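Local coordinates for protein Xcc_ctr_pt (Xanthomonas campestris pv. campestris, PDB 6NJW) that forms the C-terminal, Toprim-containing part of a class 2 OLD family nuclease, which binds magnesium and probably cleaves nucleic acid by a two-metal mechanism, at residues Val23-Gly28 with Cys54-Thr59; Tyr64-Gly69 with Leu101-Gly106; Arg95-Val100 with Glu117-Ala122; Leu134-Phe139 with Ile176-Leu181; Glu145-Val150 with Gln195-Ser200. One frame throughout, in Å; residues are numbered along the deposited sequence.

How the contacts relate
Contact 1 pairs two strands of the parallel sheet in the Toprim domain, and the other four are built on helices. Contacts 2 and 3 share helix 93-104, their segments alternate along the chain, and their centres lie about 12 Å apart; Y64 ties contact 2 to contact 1, their centres about 15 Å apart. Contacts 4 and 5 share helix 134-154, also alternate, and have centres about 13 Å apart, with M147 of contact 5 packing on L138 and F139 of contact 4. The two helical pairs fall in series along the chain. Contacts 2 and 4, about 32 Å apart between centres, lie on opposite sides of the chain's centre, with the metal-binding E27 of contact 1 nearer to it.

Contact 1: Val23-Gly28 with Cys54-Thr59; sequences VILVEG and CSVGGT
C54 N donates to I24 O at 2.9 Å and V26 N to C54 O, which lays strand 22-26 parallel to strand 51-55 with L25 level with C54 and V26 with S55. These are the two strands of a beta-alpha-beta unit of the Toprim fold, joined through helix 29-41. The pairing continues past the strand ends: V26 O takes V56 N at 2.8 Å, and E27 O takes G58 N in the carbonyl plane. On the face of L25 and C54, L25 CD2 lies 4.0 Å from C54 SG, and Y64 of helix 62-68 packs on both residues. On the other face V26 CG2 packs against C54 O and S55 CA. With OG anti to its backbone N (chi1 165°), S55 accepts from G57 N at 3.2 Å, an ST turn just past the end of strand 51-55. Glycines suit what follows: G57 has positive phi, and at the G58 angles a CB would be jammed against the preceding carbonyl. E27 is a magnesium-binding residue, although the ion present lies about 5 Å from its side chain. Hydrogen bonds with T81 OG1 and D82 N hold its OE2. E27 CB sits 3.3 Å from G58 O, and the side chains of E27 and T59 cross at a slant, with E27 OE1 3.9 Å from the methyl CG2 of T59.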
# COMPACT_ATOMS: atom_id res chain seq x y z
N VAL A 23 7.66 5.46 9.60
CA VAL A 23 6.81 5.99 8.53
C VAL A 23 6.55 4.91 7.49
O VAL A 23 7.49 4.25 7.04
CB VAL A 23 7.41 7.22 7.84
CG1 VAL A 23 6.42 7.73 6.78
CG2 VAL A 23 7.69 8.32 8.84
N ILE A 24 5.29 4.73 7.11
CA ILE A 24 4.89 3.87 6.01
C ILE A 24 4.55 4.77 4.82
O ILE A 24 3.57 5.52 4.87
CB ILE A 24 3.68 3.00 6.38
CG1 ILE A 24 4.05 2.02 7.50
CG2 ILE A 24 3.15 2.29 5.14
CD1 ILE A 24 2.78 1.49 8.25
N LEU A 25 5.32 4.66 3.74
CA LEU A 25 5.13 5.49 2.55
C LEU A 25 4.29 4.72 1.53
O LEU A 25 4.65 3.59 1.17
CB LEU A 25 6.48 5.87 1.93
CG LEU A 25 7.39 6.72 2.82
CD1 LEU A 25 8.77 6.82 2.15
CD2 LEU A 25 6.74 8.09 3.01
N VAL A 26 3.20 5.34 1.08
CA VAL A 26 2.25 4.74 0.15
C VAL A 26 1.97 5.73 -0.98
O VAL A 26 2.26 6.92 -0.88
CB VAL A 26 0.94 4.33 0.87
CG1 VAL A 26 1.27 3.37 2.06
CG2 VAL A 26 0.20 5.54 1.35
N GLU A 27 1.40 5.22 -2.07
CA GLU A 27 1.22 6.05 -3.26
C GLU A 27 0.03 7.00 -3.15
O GLU A 27 0.11 8.14 -3.62
CB GLU A 27 1.06 5.17 -4.50
CG GLU A 27 2.32 4.43 -4.92
CD GLU A 27 2.09 3.62 -6.20
OE1 GLU A 27 1.05 3.85 -6.85
OE2 GLU A 27 2.93 2.77 -6.54
N GLY A 28 -1.08 6.56 -2.57
CA GLY A 28 -2.27 7.38 -2.61
C GLY A 28 -3.24 7.16 -1.48
O GLY A 28 -2.92 6.53 -0.46
N CYS A 54 1.99 7.85 5.36
CA CYS A 54 2.17 9.07 4.60
C CYS A 54 2.01 8.75 3.12
O CYS A 54 2.72 7.90 2.57
CB CYS A 54 3.54 9.68 4.89
SG CYS A 54 4.03 10.97 3.72
N SER A 55 1.03 9.38 2.48
CA SER A 55 0.84 9.25 1.05
C SER A 55 1.75 10.23 0.32
O SER A 55 1.72 11.43 0.61
CB SER A 55 -0.62 9.53 0.68
OG SER A 55 -0.76 9.73 -0.71
N VAL A 56 2.57 9.74 -0.61
CA VAL A 56 3.40 10.64 -1.40
C VAL A 56 2.66 11.23 -2.59
O VAL A 56 3.24 12.00 -3.35
CB VAL A 56 4.70 9.94 -1.85
CG1 VAL A 56 5.43 9.32 -0.65
CG2 VAL A 56 4.44 8.88 -2.90
N GLY A 57 1.38 10.90 -2.76
CA GLY A 57 0.56 11.46 -3.82
C GLY A 57 1.08 11.19 -5.21
O GLY A 57 1.15 12.09 -6.05
N GLY A 58 1.42 9.95 -5.49
CA GLY A 58 2.01 9.61 -6.77
C GLY A 58 3.00 8.48 -6.59
O GLY A 58 2.86 7.66 -5.68
N THR A 59 4.02 8.47 -7.44
CA THR A 59 5.00 7.39 -7.43
C THR A 59 6.42 7.89 -7.19
O THR A 59 7.37 7.11 -7.33
CB THR A 59 4.94 6.58 -8.74
OG1 THR A 59 5.21 7.44 -9.85
CG2 THR A 59 3.56 5.95 -8.93

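Contact 2: Tyr64-Gly69 with Leu101-Gly106; sequences YVKLLG and LDVIEG
V103 turns both its methyls to helix 62-68: V103 CG1 lies 3.8 Å from V65 CG1, and V103 CG2 lies 3.9 Å from K66 CG. The two valine side chains meet at a slant, whereas K66 passes V103 at about a right angle and touches it through CG. Lysine suits this margin because its aliphatic stem can cover a valine while the ammonium continues outward on the exposed side. I104 closes the other flank. I104 CB is 4.4 Å from V65 CG1, and I104 CD1, placed by a chi2 of 81°, comes to 4.3 Å from G69 CA. Behind these contacts the backbone sets the positions. G69 is where helix 62-68 gives out, its N held weakly by V65 O, and a CB there would clash with that same oxygen; glycine therefore lets the chain turn off close beside I104. Helix 93-104 ends in turn at I104, and E105 beyond it bonds to Y125 and H110. Farther out, V65 and I104 both rest on H77 at the start of strand 77-82, L68 packs on strand 22-26, and L101 faces helix 115-123, so the ends of helices 62-68 and 93-104 meet over the start of strand 77-82.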
# COMPACT_ATOMS: atom_id res chain seq x y z
N TYR A 64 10.90 11.69 -0.06
CA TYR A 64 10.62 11.17 1.27
C TYR A 64 11.73 10.27 1.78
O TYR A 64 12.03 10.27 2.98
CB TYR A 64 9.29 10.42 1.26
CG TYR A 64 8.15 11.37 1.06
CD1 TYR A 64 7.78 11.79 -0.21
CD2 TYR A 64 7.49 11.91 2.15
CE1 TYR A 64 6.74 12.69 -0.41
CE2 TYR A 64 6.45 12.81 1.97
CZ TYR A 64 6.08 13.20 0.70
OH TYR A 64 5.05 14.09 0.52
N VAL A 65 12.32 9.45 0.91
CA VAL A 65 13.45 8.64 1.35
C VAL A 65 14.64 9.54 1.71
O VAL A 65 15.39 9.25 2.66
CB VAL A 65 13.82 7.59 0.28
CG1 VAL A 65 15.09 6.86 0.65
CG2 VAL A 65 12.67 6.62 0.13
N LYS A 66 14.83 10.64 0.98
CA LYS A 66 15.86 11.60 1.39
C LYS A 66 15.57 12.16 2.78
O LYS A 66 16.47 12.25 3.62
CB LYS A 66 15.97 12.73 0.36
CG LYS A 66 16.68 12.32 -0.94
CD LYS A 66 16.62 13.46 -1.97
CE LYS A 66 17.44 13.16 -3.22
NZ LYS A 66 17.39 14.32 -4.17
N LEU A 67 14.32 12.51 3.05
CA LEU A 67 13.98 13.07 4.36
C LEU A 67 14.22 12.06 5.48
O LEU A 67 14.72 12.41 6.56
CB LEU A 67 12.52 13.53 4.37
CG LEU A 67 11.97 13.94 5.73
CD1 LEU A 67 12.70 15.20 6.26
CD2 LEU A 67 10.46 14.19 5.63
N LEU A 68 13.87 10.79 5.25
CA LEU A 68 13.92 9.77 6.30
C LEU A 68 15.20 8.95 6.31
O LEU A 68 15.46 8.25 7.29
CB LEU A 68 12.70 8.82 6.17
CG LEU A 68 11.35 9.53 6.03
CD1 LEU A 68 10.26 8.56 5.56
CD2 LEU A 68 10.94 10.19 7.33
N GLY A 69 16.03 9.04 5.27
CA GLY A 69 17.24 8.26 5.19
C GLY A 69 18.36 8.76 6.07
O GLY A 69 18.21 9.70 6.86
N LEU A 101 17.05 3.55 -4.06
CA LEU A 101 18.22 2.79 -3.62
C LEU A 101 19.49 3.62 -3.72
O LEU A 101 20.41 3.44 -2.91
CB LEU A 101 18.35 1.50 -4.43
CG LEU A 101 17.35 0.38 -4.10
CD1 LEU A 101 17.35 -0.68 -5.20
CD2 LEU A 101 17.63 -0.26 -2.75
N ASP A 102 19.57 4.53 -4.70
CA ASP A 102 20.70 5.46 -4.77
C ASP A 102 20.81 6.32 -3.51
O ASP A 102 21.91 6.72 -3.13
CB ASP A 102 20.57 6.36 -5.99
CG ASP A 102 20.87 5.64 -7.29
OD1 ASP A 102 21.45 4.54 -7.25
OD2 ASP A 102 20.50 6.19 -8.34
N VAL A 103 19.68 6.61 -2.86
CA VAL A 103 19.70 7.35 -1.60
C VAL A 103 20.02 6.43 -0.43
O VAL A 103 20.94 6.69 0.36
CB VAL A 103 18.35 8.07 -1.40
CG1 VAL A 103 18.31 8.78 -0.05
CG2 VAL A 103 18.06 9.04 -2.55
N ILE A 104 19.25 5.35 -0.27
CA ILE A 104 19.41 4.54 0.94
C ILE A 104 20.66 3.66 0.88
O ILE A 104 21.13 3.20 1.93
CB ILE A 104 18.15 3.68 1.18
CG1 ILE A 104 18.09 3.20 2.63
CG2 ILE A 104 18.14 2.47 0.24
CD1 ILE A 104 17.56 4.25 3.60
N GLU A 105 21.22 3.45 -0.30
CA GLU A 105 22.42 2.63 -0.47
C GLU A 105 23.39 3.41 -1.37
O GLU A 105 23.80 2.96 -2.44
CB GLU A 105 22.06 1.25 -1.05
CG GLU A 105 23.14 0.20 -0.96
CD GLU A 105 22.70 -1.14 -1.57
OE1 GLU A 105 22.62 -1.23 -2.82
OE2 GLU A 105 22.43 -2.10 -0.80
N GLY A 106 23.72 4.62 -0.94
CA GLY A 106 24.58 5.51 -1.71
C GLY A 106 26.00 5.41 -1.21
O GLY A 106 26.24 5.24 -0.02

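Contact 3: Arg95-Val100 with Glu117-Ala122; sequences RRLINV and EVIKLA
V118 holds CG1 anti to its backbone N (chi1 163°), which sets that methyl 3.5 Å from L97 CB, a tight approach of V118 CG1 to the leucine stem. L97 in turn holds CG anti to its carbonyl carbon (chi1 -73°), and the rest of the leucine reaches past the valine. Two helices of the alpha/beta Toprim fold pack here: helix 93-104 and helix 115-123 run in broadly the same direction, with local axes 44° apart and 9.6 Å from each other at closest approach. All five residues that touch are apolar and buried, as befits an interface sealed without polar bonds. L97 is the long reach of the first helix. L97 CD1 touches both I119 CG1 and A122 CB, 4.0 Å from each. Alanine suits its place one turn after V118, since its single methyl leaves space for the leucine tip. I119 has its CB directed away from the other helix and joins in through CG1 alone, crossing L97 obliquely; beyond that, L97 and I119 both pack on V129 of strand 127-130. R96, the residue before L97, looks elsewhere, forming a salt bridge with D84, which binds magnesium in another structure of this protein, so the helix that carries this hydrophobic seam also borders the metal site. The beta-branched V118 also fits I98, whose side chain it meets at about a right angle: V118 CG2, its second methyl, lies 3.8 Å from I98 CG1 and 4.1 Å from I98 CD1.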
# COMPACT_ATOMS: atom_id res chain seq x y z
N ARG A 95 13.11 1.98 -12.27
CA ARG A 95 13.70 3.30 -12.10
C ARG A 95 13.27 3.93 -10.78
O ARG A 95 14.09 4.52 -10.07
CB ARG A 95 13.31 4.20 -13.28
CG ARG A 95 13.90 5.61 -13.25
CD ARG A 95 15.43 5.57 -13.29
NE ARG A 95 15.87 4.80 -14.45
CZ ARG A 95 17.09 4.31 -14.61
NH1 ARG A 95 18.02 4.51 -13.68
NH2 ARG A 95 17.37 3.61 -15.70
N ARG A 96 11.99 3.81 -10.46
CA ARG A 96 11.48 4.32 -9.19
C ARG A 96 12.27 3.77 -8.01
O ARG A 96 12.61 4.51 -7.08
CB ARG A 96 9.99 3.98 -9.08
CG ARG A 96 9.29 4.41 -7.79
CD ARG A 96 7.89 3.78 -7.73
NE ARG A 96 7.27 3.80 -9.06
CZ ARG A 96 6.43 2.89 -9.53
NH1 ARG A 96 6.08 1.86 -8.77
NH2 ARG A 96 5.94 3.00 -10.75
N LEU A 97 12.62 2.48 -8.05
CA LEU A 97 13.34 1.87 -6.94
C LEU A 97 14.84 2.14 -7.01
O LEU A 97 15.49 2.25 -5.97
CB LEU A 97 13.09 0.35 -6.90
CG LEU A 97 11.70 -0.08 -6.42
CD1 LEU A 97 11.57 -1.60 -6.39
CD2 LEU A 97 11.40 0.52 -5.06
N ILE A 98 15.42 2.26 -8.21
CA ILE A 98 16.81 2.70 -8.28
C ILE A 98 16.94 4.11 -7.71
O ILE A 98 17.92 4.43 -7.02
CB ILE A 98 17.32 2.63 -9.73
CG1 ILE A 98 17.50 1.16 -10.15
CG2 ILE A 98 18.64 3.39 -9.88
CD1 ILE A 98 17.81 0.97 -11.62
N ASN A 99 15.94 4.96 -7.95
CA ASN A 99 16.00 6.32 -7.43
C ASN A 99 16.05 6.35 -5.91
O ASN A 99 16.78 7.17 -5.33
CB ASN A 99 14.81 7.12 -7.96
CG ASN A 99 15.02 7.60 -9.39
OD1 ASN A 99 16.15 7.69 -9.84
ND2 ASN A 99 13.94 7.86 -10.10
N VAL A 100 15.32 5.45 -5.23
CA VAL A 100 15.46 5.42 -3.77
C VAL A 100 16.66 4.59 -3.32
O VAL A 100 17.25 4.90 -2.28
CB VAL A 100 14.16 4.95 -3.09
CG1 VAL A 100 13.05 5.96 -3.32
CG2 VAL A 100 13.73 3.57 -3.57
N GLU A 117 16.01 -8.04 -10.07
CA GLU A 117 17.12 -7.86 -9.15
C GLU A 117 16.98 -6.57 -8.34
O GLU A 117 17.30 -6.54 -7.14
CB GLU A 117 18.45 -7.86 -9.92
CG GLU A 117 18.90 -9.24 -10.42
CD GLU A 117 19.95 -9.16 -11.53
OE1 GLU A 117 19.83 -8.30 -12.43
OE2 GLU A 117 20.92 -9.95 -11.49
N VAL A 118 16.53 -5.48 -8.97
CA VAL A 118 16.30 -4.25 -8.22
C VAL A 118 15.21 -4.47 -7.17
O VAL A 118 15.31 -3.99 -6.04
CB VAL A 118 15.96 -3.10 -9.18
CG1 VAL A 118 15.31 -1.91 -8.44
CG2 VAL A 118 17.21 -2.66 -9.91
N ILE A 119 14.19 -5.25 -7.53
CA ILE A 119 13.07 -5.49 -6.63
C ILE A 119 13.50 -6.34 -5.43
O ILE A 119 13.15 -6.03 -4.28
CB ILE A 119 11.90 -6.13 -7.40
CG1 ILE A 119 11.25 -5.09 -8.31
CG2 ILE A 119 10.87 -6.70 -6.44
CD1 ILE A 119 10.28 -5.66 -9.33
N LYS A 120 14.26 -7.41 -5.66
CA LYS A 120 14.64 -8.24 -4.51
C LYS A 120 15.69 -7.57 -3.63
O LYS A 120 15.74 -7.81 -2.41
CB LYS A 120 15.11 -9.62 -4.97
CG LYS A 120 16.42 -9.63 -5.71
CD LYS A 120 16.67 -11.04 -6.28
CE LYS A 120 18.07 -11.20 -6.87
NZ LYS A 120 18.23 -12.51 -7.56
N LEU A 121 16.53 -6.70 -4.20
CA LEU A 121 17.41 -5.88 -3.37
C LEU A 121 16.59 -4.93 -2.50
O LEU A 121 16.88 -4.76 -1.31
CB LEU A 121 18.37 -5.07 -4.25
CG LEU A 121 19.27 -4.04 -3.58
CD1 LEU A 121 20.12 -4.66 -2.47
CD2 LEU A 121 20.15 -3.34 -4.63
N ALA A 122 15.55 -4.32 -3.08
CA ALA A 122 14.84 -3.27 -2.37
C ALA A 122 14.08 -3.82 -1.17
O ALA A 122 13.87 -3.09 -0.19
CB ALA A 122 13.90 -2.55 -3.33

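Contact 4: Leu134-Phe139 with Ile176-Leu181; sequences LEPELF and IDEDLL
The phenyl ring of F139 meets I176 obliquely, with F139 CD1 and CE1 both 3.9 Å from I176 CG2, as the two side chains slide past each other in opposite directions. L181 CD2 also approaches the ring at a slant, but its closer contact is with the stem, 4.1 Å from F139 CB. The puckered ring of P136 is crossed at about a right angle by E178: P136 CG lies 3.8 Å from E178 CD. Proline suits this spot because in the first turn of helix 134-154 no backbone N-H is needed for an intrahelical bond. L181 CG is anti to its backbone N (chi1 175°), and L181 CD2 goes on to lie 4.1 Å from P136 CA, filling the groove between proline and phenylalanine. D177, just after I176, is the N-cap of helix 178-188, its OD1 taking a weak bond of 3.3 Å from L180 N. Outward, E135 forms a salt bridge with K190. W169 and V170 of helix 160-171 pack on F139, W169 touches I176 as well, and L134, E135 and L138 rest on helix 29-41, so this contact lies at the start of helix 134-154 where several helices converge.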
# COMPACT_ATOMS: atom_id res chain seq x y z
N LEU A 134 -4.19 -2.32 -6.08
CA LEU A 134 -4.78 -2.71 -4.80
C LEU A 134 -6.23 -3.16 -4.95
O LEU A 134 -6.60 -4.25 -4.52
CB LEU A 134 -4.67 -1.56 -3.80
CG LEU A 134 -5.26 -1.85 -2.43
CD1 LEU A 134 -4.59 -3.07 -1.80
CD2 LEU A 134 -5.10 -0.62 -1.54
N GLU A 135 -7.08 -2.31 -5.52
CA GLU A 135 -8.51 -2.61 -5.50
C GLU A 135 -8.88 -3.85 -6.31
O GLU A 135 -9.69 -4.66 -5.84
CB GLU A 135 -9.30 -1.40 -5.98
CG GLU A 135 -9.18 -0.17 -5.06
CD GLU A 135 -8.10 0.79 -5.52
OE1 GLU A 135 -7.16 0.33 -6.22
OE2 GLU A 135 -8.21 2.00 -5.20
N PRO A 136 -8.32 -4.07 -7.51
CA PRO A 136 -8.63 -5.33 -8.20
C PRO A 136 -8.13 -6.55 -7.44
O PRO A 136 -8.83 -7.57 -7.40
CB PRO A 136 -7.92 -5.18 -9.55
CG PRO A 136 -7.74 -3.69 -9.72
CD PRO A 136 -7.50 -3.17 -8.35
N GLU A 137 -6.97 -6.47 -6.80
CA GLU A 137 -6.53 -7.60 -5.97
C GLU A 137 -7.54 -7.89 -4.87
O GLU A 137 -7.94 -9.04 -4.67
CB GLU A 137 -5.14 -7.33 -5.38
CG GLU A 137 -4.84 -8.23 -4.18
CD GLU A 137 -3.37 -8.58 -4.01
OE1 GLU A 137 -2.51 -7.94 -4.64
OE2 GLU A 137 -3.08 -9.52 -3.22
N LEU A 138 -7.98 -6.86 -4.14
CA LEU A 138 -8.93 -7.09 -3.07
C LEU A 138 -10.25 -7.66 -3.59
O LEU A 138 -10.86 -8.51 -2.95
CB LEU A 138 -9.20 -5.80 -2.30
CG LEU A 138 -7.99 -5.18 -1.60
CD1 LEU A 138 -8.40 -3.85 -0.99
CD2 LEU A 138 -7.47 -6.14 -0.53
N PHE A 139 -10.71 -7.17 -4.75
CA PHE A 139 -11.94 -7.70 -5.31
C PHE A 139 -11.80 -9.18 -5.63
O PHE A 139 -12.70 -9.98 -5.35
CB PHE A 139 -12.35 -6.94 -6.57
CG PHE A 139 -13.76 -7.20 -6.99
CD1 PHE A 139 -14.08 -8.28 -7.78
CD2 PHE A 139 -14.79 -6.36 -6.56
CE1 PHE A 139 -15.38 -8.53 -8.15
CE2 PHE A 139 -16.09 -6.61 -6.93
CZ PHE A 139 -16.39 -7.70 -7.72
N ILE A 176 -13.35 -9.96 -14.42
CA ILE A 176 -13.73 -8.62 -13.99
C ILE A 176 -13.28 -7.66 -15.07
O ILE A 176 -12.23 -7.86 -15.71
CB ILE A 176 -13.14 -8.24 -12.61
CG1 ILE A 176 -11.61 -8.22 -12.60
CG2 ILE A 176 -13.59 -9.19 -11.54
CD1 ILE A 176 -11.00 -6.88 -12.88
N ASP A 177 -14.08 -6.62 -15.30
CA ASP A 177 -13.70 -5.51 -16.15
C ASP A 177 -12.95 -4.53 -15.25
O ASP A 177 -13.57 -3.74 -14.53
CB ASP A 177 -14.92 -4.87 -16.80
CG ASP A 177 -14.57 -3.79 -17.81
OD1 ASP A 177 -13.42 -3.30 -17.81
OD2 ASP A 177 -15.47 -3.43 -18.60
N GLU A 178 -11.62 -4.59 -15.29
CA GLU A 178 -10.83 -3.77 -14.38
C GLU A 178 -11.02 -2.29 -14.66
O GLU A 178 -11.04 -1.48 -13.73
CB GLU A 178 -9.35 -4.14 -14.50
CG GLU A 178 -8.46 -3.39 -13.54
CD GLU A 178 -7.08 -3.98 -13.44
OE1 GLU A 178 -6.98 -5.22 -13.26
OE2 GLU A 178 -6.09 -3.22 -13.57
N ASP A 179 -11.12 -1.91 -15.93
CA ASP A 179 -11.29 -0.50 -16.26
C ASP A 179 -12.56 0.04 -15.62
O ASP A 179 -12.56 1.11 -15.01
CB ASP A 179 -11.30 -0.30 -17.78
CG ASP A 179 -9.93 -0.51 -18.41
OD1 ASP A 179 -8.91 -0.42 -17.69
OD2 ASP A 179 -9.87 -0.78 -19.62
N LEU A 180 -13.66 -0.71 -15.74
CA LEU A 180 -14.93 -0.24 -15.20
C LEU A 180 -14.91 -0.23 -13.68
O LEU A 180 -15.42 0.72 -13.06
CB LEU A 180 -16.07 -1.10 -15.73
CG LEU A 180 -17.47 -0.64 -15.32
CD1 LEU A 180 -17.68 0.80 -15.76
CD2 LEU A 180 -18.54 -1.56 -15.92
N LEU A 181 -14.34 -1.27 -13.06
CA LEU A 181 -14.21 -1.28 -11.61
C LEU A 181 -13.49 -0.03 -11.12
O LEU A 181 -13.98 0.68 -10.24
CB LEU A 181 -13.48 -2.54 -11.14
CG LEU A 181 -13.18 -2.58 -9.64
CD1 LEU A 181 -14.48 -2.61 -8.87
CD2 LEU A 181 -12.30 -3.80 -9.28

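Contact 5: Glu145-Val150 with Gln195-Ser200; sequences EDMQEV and QALAPS
S200 N donates to L197 O at 2.9 Å, and this turn of 3-10 helix brings the S200 side chain round to D146 while L197 reaches for M147. S200 OG stands 3.5 Å from D146 OD1, and S200 CB is 3.7 Å from D146 CG, so a small polar residue lies against the carboxylate at one end of the contact. Serine suits the place because its short side chain brings little bulk up to the helix. Deeper in, the packing is apolar. L197 has CG anti to its backbone N (chi1 -174°), and the branch beyond carries both methyls to M147: L197 CD1 lies 3.6 Å and CD2 3.8 Å from M147 CG, the two side chains crossing at a slant. L197 CD1 also touches D146 CB at 4.1 Å, so one leucine methyl bridges two successive residues of helix 134-154. M147 bends at chi3 (73°), which turns CE aside from the line of its chain; the flexible thioether suits a position where several helices meet. At the far end V150 CG1 rests on A196 CB, 3.8 Å away, and V150 CG2 lies over the carbonyl of A196. A lone methyl at A196 allows the backbones to draw close: V150 CA and A196 CA are 6.6 Å apart. Around the contact, M147 packs on L138 and F139 in its own helix and, with V150, on F193 of helix 190-197; Q148 turns to helix 160-171, and Q195 and A198 touch helix 29-41. The pair of segments thus joins the second half of helix 134-154 to helix 190-197 and the 3-10 turn after it.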
# COMPACT_ATOMS: atom_id res chain seq x y z
N GLU A 145 -17.71 -9.22 -2.49
CA GLU A 145 -19.08 -8.89 -2.12
C GLU A 145 -19.16 -7.59 -1.32
O GLU A 145 -20.09 -6.80 -1.49
CB GLU A 145 -19.71 -10.04 -1.34
CG GLU A 145 -21.05 -9.71 -0.71
CD GLU A 145 -21.99 -10.90 -0.65
OE1 GLU A 145 -21.51 -12.05 -0.85
OE2 GLU A 145 -23.20 -10.70 -0.40
N ASP A 146 -18.19 -7.35 -0.43
CA ASP A 146 -18.21 -6.10 0.33
C ASP A 146 -17.95 -4.90 -0.57
O ASP A 146 -18.51 -3.82 -0.35
CB ASP A 146 -17.17 -6.15 1.46
CG ASP A 146 -17.44 -7.29 2.44
OD1 ASP A 146 -18.40 -7.19 3.23
OD2 ASP A 146 -16.70 -8.29 2.41
N MET A 147 -17.09 -5.05 -1.58
CA MET A 147 -16.86 -3.95 -2.50
C MET A 147 -18.11 -3.67 -3.34
O MET A 147 -18.40 -2.51 -3.64
CB MET A 147 -15.65 -4.26 -3.38
CG MET A 147 -14.35 -4.26 -2.57
SD MET A 147 -12.92 -4.89 -3.45
CE MET A 147 -12.60 -3.52 -4.57
N GLN A 148 -18.87 -4.71 -3.68
CA GLN A 148 -20.15 -4.49 -4.34
C GLN A 148 -21.08 -3.65 -3.49
O GLN A 148 -21.71 -2.71 -3.98
CB GLN A 148 -20.81 -5.83 -4.68
CG GLN A 148 -22.17 -5.68 -5.34
CD GLN A 148 -22.79 -7.02 -5.70
OE1 GLN A 148 -22.68 -7.98 -4.94
NE2 GLN A 148 -23.43 -7.08 -6.86
N GLU A 149 -21.17 -3.95 -2.19
CA GLU A 149 -22.11 -3.21 -1.36
C GLU A 149 -21.71 -1.75 -1.22
O GLU A 149 -22.57 -0.86 -1.22
CB GLU A 149 -22.25 -3.87 0.02
CG GLU A 149 -23.55 -3.48 0.75
CD GLU A 149 -24.80 -3.56 -0.14
OE1 GLU A 149 -25.16 -2.53 -0.77
OE2 GLU A 149 -25.42 -4.64 -0.20
N VAL A 150 -20.40 -1.47 -1.11
CA VAL A 150 -19.95 -0.08 -1.08
C VAL A 150 -20.33 0.63 -2.37
O VAL A 150 -20.92 1.72 -2.34
CB VAL A 150 -18.43 -0.01 -0.82
CG1 VAL A 150 -17.97 1.45 -0.90
CG2 VAL A 150 -18.09 -0.61 0.55
N GLN A 195 -12.12 4.09 2.80
CA GLN A 195 -12.63 4.25 4.16
C GLN A 195 -13.90 3.44 4.39
O GLN A 195 -14.09 2.83 5.45
CB GLN A 195 -12.90 5.73 4.44
CG GLN A 195 -11.65 6.57 4.60
CD GLN A 195 -11.99 8.03 4.83
OE1 GLN A 195 -12.35 8.75 3.90
NE2 GLN A 195 -11.91 8.47 6.08
N ALA A 196 -14.80 3.42 3.40
CA ALA A 196 -16.01 2.62 3.49
C ALA A 196 -15.71 1.13 3.42
O ALA A 196 -16.47 0.33 3.97
CB ALA A 196 -16.99 3.02 2.37
N LEU A 197 -14.62 0.75 2.77
CA LEU A 197 -14.27 -0.67 2.71
C LEU A 197 -13.51 -1.13 3.95
O LEU A 197 -13.57 -2.32 4.29
CB LEU A 197 -13.44 -0.95 1.46
CG LEU A 197 -13.10 -2.41 1.14
CD1 LEU A 197 -14.36 -3.23 0.90
CD2 LEU A 197 -12.16 -2.51 -0.05
N ALA A 198 -12.80 -0.22 4.61
CA ALA A 198 -11.89 -0.59 5.70
C ALA A 198 -12.53 -1.46 6.78
O ALA A 198 -11.89 -2.44 7.19
CB ALA A 198 -11.27 0.67 6.31
N PRO A 199 -13.75 -1.18 7.27
CA PRO A 199 -14.36 -2.08 8.28
C PRO A 199 -14.52 -3.53 7.85
O PRO A 199 -14.73 -4.38 8.71
CB PRO A 199 -15.73 -1.43 8.54
CG PRO A 199 -15.52 0.00 8.24
CD PRO A 199 -14.53 0.05 7.11
N SER A 200 -14.45 -3.84 6.56
CA SER A 200 -14.64 -5.21 6.11
C SER A 200 -13.35 -6.02 6.03
O SER A 200 -13.42 -7.24 5.92
CB SER A 200 -15.31 -5.23 4.73
OG SER A 200 -16.59 -4.62 4.79